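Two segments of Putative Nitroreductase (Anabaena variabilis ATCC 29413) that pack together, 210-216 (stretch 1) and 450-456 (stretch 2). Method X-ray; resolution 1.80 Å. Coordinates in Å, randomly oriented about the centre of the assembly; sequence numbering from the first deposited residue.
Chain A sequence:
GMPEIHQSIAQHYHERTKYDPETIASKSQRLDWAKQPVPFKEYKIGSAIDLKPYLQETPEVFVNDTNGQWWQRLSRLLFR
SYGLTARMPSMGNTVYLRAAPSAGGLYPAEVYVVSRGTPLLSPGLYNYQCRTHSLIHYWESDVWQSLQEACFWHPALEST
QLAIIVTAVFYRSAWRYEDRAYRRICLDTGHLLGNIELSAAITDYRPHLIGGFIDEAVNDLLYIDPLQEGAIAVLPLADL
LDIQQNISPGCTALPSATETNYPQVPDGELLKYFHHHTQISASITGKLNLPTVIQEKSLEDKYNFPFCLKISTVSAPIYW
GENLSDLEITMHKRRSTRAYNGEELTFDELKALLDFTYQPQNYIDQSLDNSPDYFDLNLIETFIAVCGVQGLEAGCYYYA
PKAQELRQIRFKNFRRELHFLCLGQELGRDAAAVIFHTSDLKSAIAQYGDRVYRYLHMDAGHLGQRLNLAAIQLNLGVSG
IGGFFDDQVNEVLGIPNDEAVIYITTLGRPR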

# COMPACT_ATOMS: atom_id res chain seq x y z
N ILE A 210 0.69 -4.92 12.12
CA ILE A 210 1.80 -4.75 13.06
C ILE A 210 3.02 -4.19 12.30
O ILE A 210 3.75 -4.91 11.61
CB ILE A 210 2.20 -6.06 13.82
CG1 ILE A 210 0.99 -6.68 14.53
CG2 ILE A 210 3.36 -5.80 14.81
CD1 ILE A 210 1.29 -7.99 15.28
N GLY A 211 3.24 -2.89 12.43
CA GLY A 211 4.40 -2.25 11.86
C GLY A 211 5.57 -2.14 12.81
O GLY A 211 6.69 -1.88 12.35
N GLY A 212 5.29 -2.25 14.10
CA GLY A 212 6.25 -2.19 15.19
C GLY A 212 6.74 -3.56 15.60
O GLY A 212 6.07 -4.32 16.31
N PHE A 213 7.93 -3.91 15.11
CA PHE A 213 8.53 -5.21 15.40
C PHE A 213 10.05 -5.09 15.28
O PHE A 213 10.54 -4.16 14.67
CB PHE A 213 7.98 -6.30 14.45
CG PHE A 213 8.13 -5.96 12.99
CD1 PHE A 213 9.35 -6.10 12.35
CD2 PHE A 213 7.05 -5.50 12.27
CE1 PHE A 213 9.48 -5.77 11.01
CE2 PHE A 213 7.16 -5.16 10.92
CZ PHE A 213 8.38 -5.30 10.28
N ILE A 214 10.75 -6.06 15.85
CA ILE A 214 12.21 -6.14 15.84
C ILE A 214 12.61 -6.74 14.50
O ILE A 214 12.50 -7.95 14.27
CB ILE A 214 12.77 -6.96 17.04
CG1 ILE A 214 12.27 -6.36 18.37
CG2 ILE A 214 14.29 -7.01 16.98
CD1 ILE A 214 12.54 -7.24 19.61
N ASP A 215 13.02 -5.87 13.58
CA ASP A 215 13.35 -6.30 12.21
C ASP A 215 14.30 -7.48 12.18
O ASP A 215 14.06 -8.45 11.47
CB ASP A 215 13.92 -5.16 11.36
CG ASP A 215 12.97 -3.98 11.27
OD1 ASP A 215 12.79 -3.27 12.30
OD2 ASP A 215 12.43 -3.76 10.17
N GLU A 216 15.38 -7.39 12.96
CA GLU A 216 16.38 -8.45 13.01
C GLU A 216 15.73 -9.81 13.31
O GLU A 216 16.09 -10.84 12.71
CB GLU A 216 17.43 -8.11 14.07
CG GLU A 216 18.57 -9.12 14.16
CD GLU A 216 19.59 -8.81 15.23
OE1 GLU A 216 19.40 -7.89 16.06
OE2 GLU A 216 20.61 -9.53 15.25
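Stretch 2 450-456: DRVYRYL

In stretch 2, Val452 to Leu456 lie in a helix that runs on down the chain, and the stretch meets a loop that turns into a helix at Asp215, just after the N-cap residue Ile214. The two chains run in roughly opposite directions. The backbones stay apart, Gly211 CA lying 7.5 Å from Tyr455 CA and Gly212 CA 9.3 Å from Arg451 CA, so long side chains must bridge the gap.

Arg451 covers the most surface. Its extended chain, t at chi1 to chi3, carries the guanidinium to two acceptors near its plane: NH1 donates to Asp215 OD1 at 2.7 Å, within a salt bridge, while NH2 and NE both donate to Gly211 O, at 2.8 and 3.1 Å. The same group lies over one face of Phe213 in a cation-pi contact, Arg451 CZ standing 4.8 Å from the ring centroid.

Asp215 points toward stretch 2 and divides its carboxylate between two arginines. Its OD2 takes the second salt bridge, from Arg454 NH1 at 2.8 Å; Arg454 lies three residues after Arg451 in the chain.

Gly211 keeps the approach open: an ideal CB there would fall 2.8 Å from Tyr455 CE1, a clash. The rule is compact: buried charges paired, a backbone carbonyl held by two N-H donors of one guanidinium, and glycine where the tyrosine ring needs room.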

# COMPACT_ATOMS: atom_id res chain seq x y z
N ASP A 450 12.50 7.82 12.31
CA ASP A 450 12.73 7.71 10.88
C ASP A 450 11.94 6.60 10.21
O ASP A 450 11.65 6.69 9.04
CB ASP A 450 14.21 7.58 10.58
CG ASP A 450 14.96 8.83 10.96
OD1 ASP A 450 14.71 9.87 10.30
OD2 ASP A 450 15.78 8.75 11.90
N ARG A 451 11.62 5.56 10.97
CA ARG A 451 10.80 4.44 10.47
C ARG A 451 9.42 4.90 10.00
O ARG A 451 8.76 4.20 9.25
CB ARG A 451 10.68 3.38 11.56
CG ARG A 451 9.91 2.09 11.18
CD ARG A 451 9.71 1.28 12.45
NE ARG A 451 9.17 -0.09 12.31
CZ ARG A 451 9.94 -1.18 12.17
NH1 ARG A 451 11.27 -1.07 12.08
NH2 ARG A 451 9.39 -2.38 12.13
N VAL A 452 8.97 6.08 10.43
CA VAL A 452 7.68 6.60 9.98
C VAL A 452 7.62 6.69 8.46
O VAL A 452 6.55 6.58 7.87
CB VAL A 452 7.34 8.00 10.58
CG1 VAL A 452 8.13 9.14 9.87
CG2 VAL A 452 5.77 8.24 10.53
N TYR A 453 8.78 6.82 7.81
CA TYR A 453 8.83 6.90 6.36
C TYR A 453 8.17 5.68 5.74
O TYR A 453 7.44 5.81 4.73
CB TYR A 453 10.29 7.04 5.88
CG TYR A 453 10.40 7.63 4.50
CD1 TYR A 453 10.42 9.00 4.31
CD2 TYR A 453 10.51 6.82 3.39
CE1 TYR A 453 10.55 9.57 3.04
CE2 TYR A 453 10.68 7.36 2.13
CZ TYR A 453 10.66 8.75 1.96
OH TYR A 453 10.82 9.26 0.72
N ARG A 454 8.46 4.49 6.29
CA ARG A 454 7.82 3.26 5.82
C ARG A 454 6.29 3.35 5.99
O ARG A 454 5.54 3.05 5.09
CB ARG A 454 8.26 2.07 6.68
CG ARG A 454 9.71 1.80 6.70
CD ARG A 454 9.90 0.48 7.48
NE ARG A 454 11.29 0.25 7.79
CZ ARG A 454 11.74 -0.82 8.45
NH1 ARG A 454 10.90 -1.76 8.86
NH2 ARG A 454 13.03 -0.94 8.68
N TYR A 455 5.88 3.80 7.17
CA TYR A 455 4.47 3.85 7.55
C TYR A 455 3.69 4.77 6.63
O TYR A 455 2.58 4.44 6.20
CB TYR A 455 4.29 4.31 8.98
CG TYR A 455 4.96 3.47 10.08
CD1 TYR A 455 5.17 2.10 9.93
CD2 TYR A 455 5.26 4.05 11.31
CE1 TYR A 455 5.70 1.37 10.94
CE2 TYR A 455 5.82 3.31 12.36
CZ TYR A 455 6.04 1.95 12.17
OH TYR A 455 6.57 1.16 13.18
N LEU A 456 4.27 5.91 6.34
CA LEU A 456 3.60 6.90 5.50
C LEU A 456 3.31 6.36 4.10
O LEU A 456 2.20 6.53 3.55
CB LEU A 456 4.46 8.18 5.36
CG LEU A 456 4.68 9.03 6.60
CD1 LEU A 456 5.72 10.14 6.40
CD2 LEU A 456 3.30 9.58 7.09
O HOH W 1 7.88 -1.82 9.16